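Local coordinates for protein DHC, diheme cytochrome c (Rhodobacter sphaeroides, PDB 2FW5) that carries two covalently bound c-type hemes and probably transfers electrons, with the heme protein SHP as an interaction partner, at residues L35-S40 with R82-L87. Sequence-based numbering, arbitrary orientation.
Sequences LLPARS and RALRGL. With HEC (heme c), chain B.
Pro-37, at the N-cap position of helix 38-45, packs against Leu-84 and Leu-87, the two ends of a type II beta turn, in this diheme cytochrome c. The interface is apolar and joins the residues leading into that helix, and its first turn, to the loop between helices 60-72 and 100-106. CB of Pro-37 lies 4.0 Å from CD2 of Leu-84, while CG of Pro-37 and CD1 of Leu-87 reach toward each other, 4.2 Å apart. Both leucines hold CG anti to their carbonyl carbon (chi1 -63° in Leu-84, -75° in Leu-87), which lets a methyl of each reach the proline ring. The turn itself is closed by a backbone hydrogen bond from Leu-87 N to Leu-84 O, 2.8 Å.

Before the turn, the methyl of Ala-83 points at the backbone of Leu-35 and approaches its O to 3.6 Å; this carbonyl is buried without a polar partner. Trp-101 of helix 100-106 touches both residues.

Two side chains extend the contact to a heme c. Leu-35 brings CD2 to 3.8 Å from the heme methyl CMB, and the guanidinium of Arg-82 turns its edge to a heme propionate, O1A lying in its plane 3.7 Å from NH1.

Arg-39, partly exposed, brings NH2 to 4.3 Å from CD1 of Leu-87 and is held by a hydrogen bond from NE to the backbone O of Asp-91. Its guanidinium lies over Pro-37, whose CB sits 3.7 Å above the guanidinium plane, displaced toward the rim.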
loop_
_atom_site.group_PDB
_atom_site.type_symbol
_atom_site.label_atom_id
_atom_site.label_comp_id
_atom_site.label_asym_id
_atom_site.label_seq_id
_atom_site.Cartn_x
_atom_site.Cartn_y
_atom_site.Cartn_z
ATOM N N LEU A 35 -5.349 -2.639 0.918
ATOM C CA LEU A 35 -5.470 -1.211 0.786
ATOM C C LEU A 35 -5.464 -0.662 -0.682
ATOM O O LEU A 35 -5.643 0.531 -0.865
ATOM C CB LEU A 35 -4.379 -0.577 1.631
ATOM C CG LEU A 35 -4.733 -0.159 3.072
ATOM C CD1 LEU A 35 -6.087 -0.656 3.712
ATOM C CD2 LEU A 35 -3.483 -0.281 3.986
ATOM N N LEU A 36 -5.255 -1.524 -1.705
ATOM C CA LEU A 36 -5.336 -1.066 -3.086
ATOM C C LEU A 36 -6.119 -2.104 -3.882
ATOM O O LEU A 36 -6.097 -3.318 -3.570
ATOM C CB LEU A 36 -3.910 -0.920 -3.686
ATOM C CG LEU A 36 -3.082 0.337 -3.341
ATOM C CD1 LEU A 36 -1.698 0.253 -4.067
ATOM C CD2 LEU A 36 -3.839 1.722 -3.639
ATOM N N PRO A 37 -6.843 -1.677 -4.903
ATOM C CA PRO A 37 -7.510 -2.658 -5.791
ATOM C C PRO A 37 -6.517 -3.487 -6.628
ATOM O O PRO A 37 -5.345 -3.071 -6.750
ATOM C CB PRO A 37 -8.405 -1.780 -6.713
ATOM C CG PRO A 37 -7.776 -0.387 -6.653
ATOM C CD PRO A 37 -7.101 -0.271 -5.236
ATOM N N ALA A 38 -6.927 -4.643 -7.128
ATOM C CA ALA A 38 -5.984 -5.479 -7.894
ATOM C C ALA A 38 -5.280 -4.756 -9.035
ATOM O O ALA A 38 -4.047 -4.959 -9.277
ATOM C CB ALA A 38 -6.694 -6.688 -8.448
ATOM N N ARG A 39 -6.037 -3.961 -9.782
ATOM C CA ARG A 39 -5.415 -3.188 -10.870
ATOM C C ARG A 39 -4.241 -2.289 -10.438
ATOM O O ARG A 39 -3.252 -2.150 -11.212
ATOM C CB ARG A 39 -6.465 -2.373 -11.658
ATOM C CG ARG A 39 -7.228 -1.331 -10.844
ATOM C CD ARG A 39 -8.521 -0.847 -11.594
ATOM N NE ARG A 39 -9.280 0.114 -10.791
ATOM C CZ ARG A 39 -10.273 -0.212 -9.937
ATOM N NH1 ARG A 39 -10.625 -1.483 -9.706
ATOM N NH2 ARG A 39 -10.968 0.762 -9.346
ATOM N N SER A 40 -4.365 -1.650 -9.264
ATOM C CA SER A 40 -3.280 -0.802 -8.723
ATOM C C SER A 40 -1.989 -1.613 -8.428
ATOM O O SER A 40 -0.909 -1.190 -8.793
ATOM C CB SER A 40 -3.747 -0.110 -7.452
ATOM O OG SER A 40 -4.698 0.898 -7.795
ATOM N N ARG A 82 -13.026 -1.488 2.486
ATOM C CA ARG A 82 -13.247 -0.118 2.889
ATOM C C ARG A 82 -12.414 0.831 2.073
ATOM O O ARG A 82 -12.857 1.934 1.744
ATOM C CB ARG A 82 -12.905 0.030 4.352
ATOM C CG ARG A 82 -11.475 -0.340 4.745
ATOM C CD ARG A 82 -11.029 0.297 6.050
ATOM N NE ARG A 82 -10.322 -0.615 6.948
ATOM C CZ ARG A 82 -9.959 -0.279 8.203
ATOM N NH1 ARG A 82 -10.241 0.934 8.713
ATOM N NH2 ARG A 82 -9.306 -1.153 8.955
ATOM N N ALA A 83 -11.195 0.410 1.738
ATOM C CA ALA A 83 -10.276 1.285 0.960
ATOM C C ALA A 83 -10.844 1.753 -0.395
ATOM O O ALA A 83 -10.362 2.731 -0.957
ATOM C CB ALA A 83 -8.889 0.606 0.754
ATOM N N LEU A 84 -11.863 1.084 -0.920
ATOM C CA LEU A 84 -12.435 1.412 -2.264
ATOM C C LEU A 84 -13.395 2.598 -2.261
ATOM O O LEU A 84 -13.721 3.181 -3.313
ATOM C CB LEU A 84 -13.197 0.180 -2.850
ATOM C CG LEU A 84 -12.458 -1.149 -3.165
ATOM C CD1 LEU A 84 -13.438 -2.251 -3.712
ATOM C CD2 LEU A 84 -11.295 -0.911 -4.164
ATOM N N ARG A 85 -13.867 2.948 -1.080
ATOM C CA ARG A 85 -14.907 3.978 -0.933
ATOM C C ARG A 85 -14.551 5.340 -1.559
ATOM O O ARG A 85 -13.545 5.956 -1.194
ATOM C CB ARG A 85 -15.233 4.098 0.569
ATOM C CG ARG A 85 -16.533 4.844 0.867
ATOM C CD ARG A 85 -17.016 4.622 2.342
ATOM N N GLY A 86 -15.370 5.827 -2.506
ATOM C CA GLY A 86 -15.103 7.116 -3.139
ATOM C C GLY A 86 -14.322 6.894 -4.434
ATOM O O GLY A 86 -14.108 7.865 -5.163
ATOM N N LEU A 87 -13.868 5.635 -4.696
ATOM C CA LEU A 87 -13.252 5.319 -6.008
ATOM C C LEU A 87 -14.253 4.972 -7.086
ATOM O O LEU A 87 -15.316 4.422 -6.823
ATOM C CB LEU A 87 -12.230 4.175 -5.934
ATOM C CG LEU A 87 -10.841 4.266 -5.360
ATOM C CD1 LEU A 87 -10.139 2.901 -5.701
ATOM C CD2 LEU A 87 -9.935 5.427 -5.896
HETATM FE FE HEC B . -2.930 6.903 9.525
HETATM C CHA HEC B . -5.865 7.021 11.002
HETATM C CHB HEC B . -3.827 3.809 8.006
HETATM C CHC HEC B . -0.087 6.928 7.736
HETATM C CHD HEC B . -1.764 9.631 11.403
HETATM N NA HEC B . -4.519 5.607 9.477
HETATM C C1A HEC B . -5.665 5.901 10.202
HETATM C C2A HEC B . -6.619 4.836 9.955
HETATM C C3A HEC B . -6.060 3.927 9.153
HETATM C C4A HEC B . -4.742 4.416 8.807
HETATM C CMA HEC B . -6.692 2.614 8.579
HETATM C CAA HEC B . -8.043 4.765 10.583
HETATM C CBA HEC B . -7.993 4.023 11.909
HETATM C CGA HEC B . -9.439 3.735 12.361
HETATM O O1A HEC B . -10.082 2.713 11.934
HETATM O O2A HEC B . -9.965 4.561 13.154
HETATM N NB HEC B . -2.106 5.610 8.140
HETATM C C1B HEC B . -2.631 4.416 7.639
HETATM C C2B HEC B . -1.665 3.880 6.683
HETATM C C3B HEC B . -0.645 4.779 6.562
HETATM C C4B HEC B . -0.903 5.865 7.516
HETATM C CMB HEC B . -1.874 2.584 5.878
HETATM C CAB HEC B . 0.573 4.649 5.611
HETATM C CBB HEC B . 0.438 4.456 4.245
HETATM N NC HEC B . -1.245 8.057 9.571
HETATM C C1C HEC B . -0.181 7.877 8.719
HETATM C C2C HEC B . 0.837 8.858 9.034
HETATM C C3C HEC B . 0.346 9.621 10.034
HETATM C C4C HEC B . -0.942 9.096 10.418
HETATM C CMC HEC B . 2.206 9.042 8.315
HETATM C CAC HEC B . 1.029 10.831 10.730
HETATM C CBC HEC B . 1.504 11.934 10.056
HETATM N ND HEC B . -3.665 8.181 10.997
HETATM C C1D HEC B . -3.030 9.210 11.633
HETATM C C2D HEC B . -3.921 9.758 12.610
HETATM C C3D HEC B . -5.183 8.936 12.486
HETATM C C4D HEC B . -4.949 7.968 11.448
HETATM C CMD HEC B . -3.571 10.914 13.551
HETATM C CAD HEC B . -6.491 9.104 13.273
HETATM C CBD HEC B . -6.444 8.273 14.511
HETATM C CGD HEC B . -7.822 8.454 15.060
HETATM O O1D HEC B . -8.563 9.402 14.625
HETATM O O2D HEC B . -8.156 7.644 15.942
#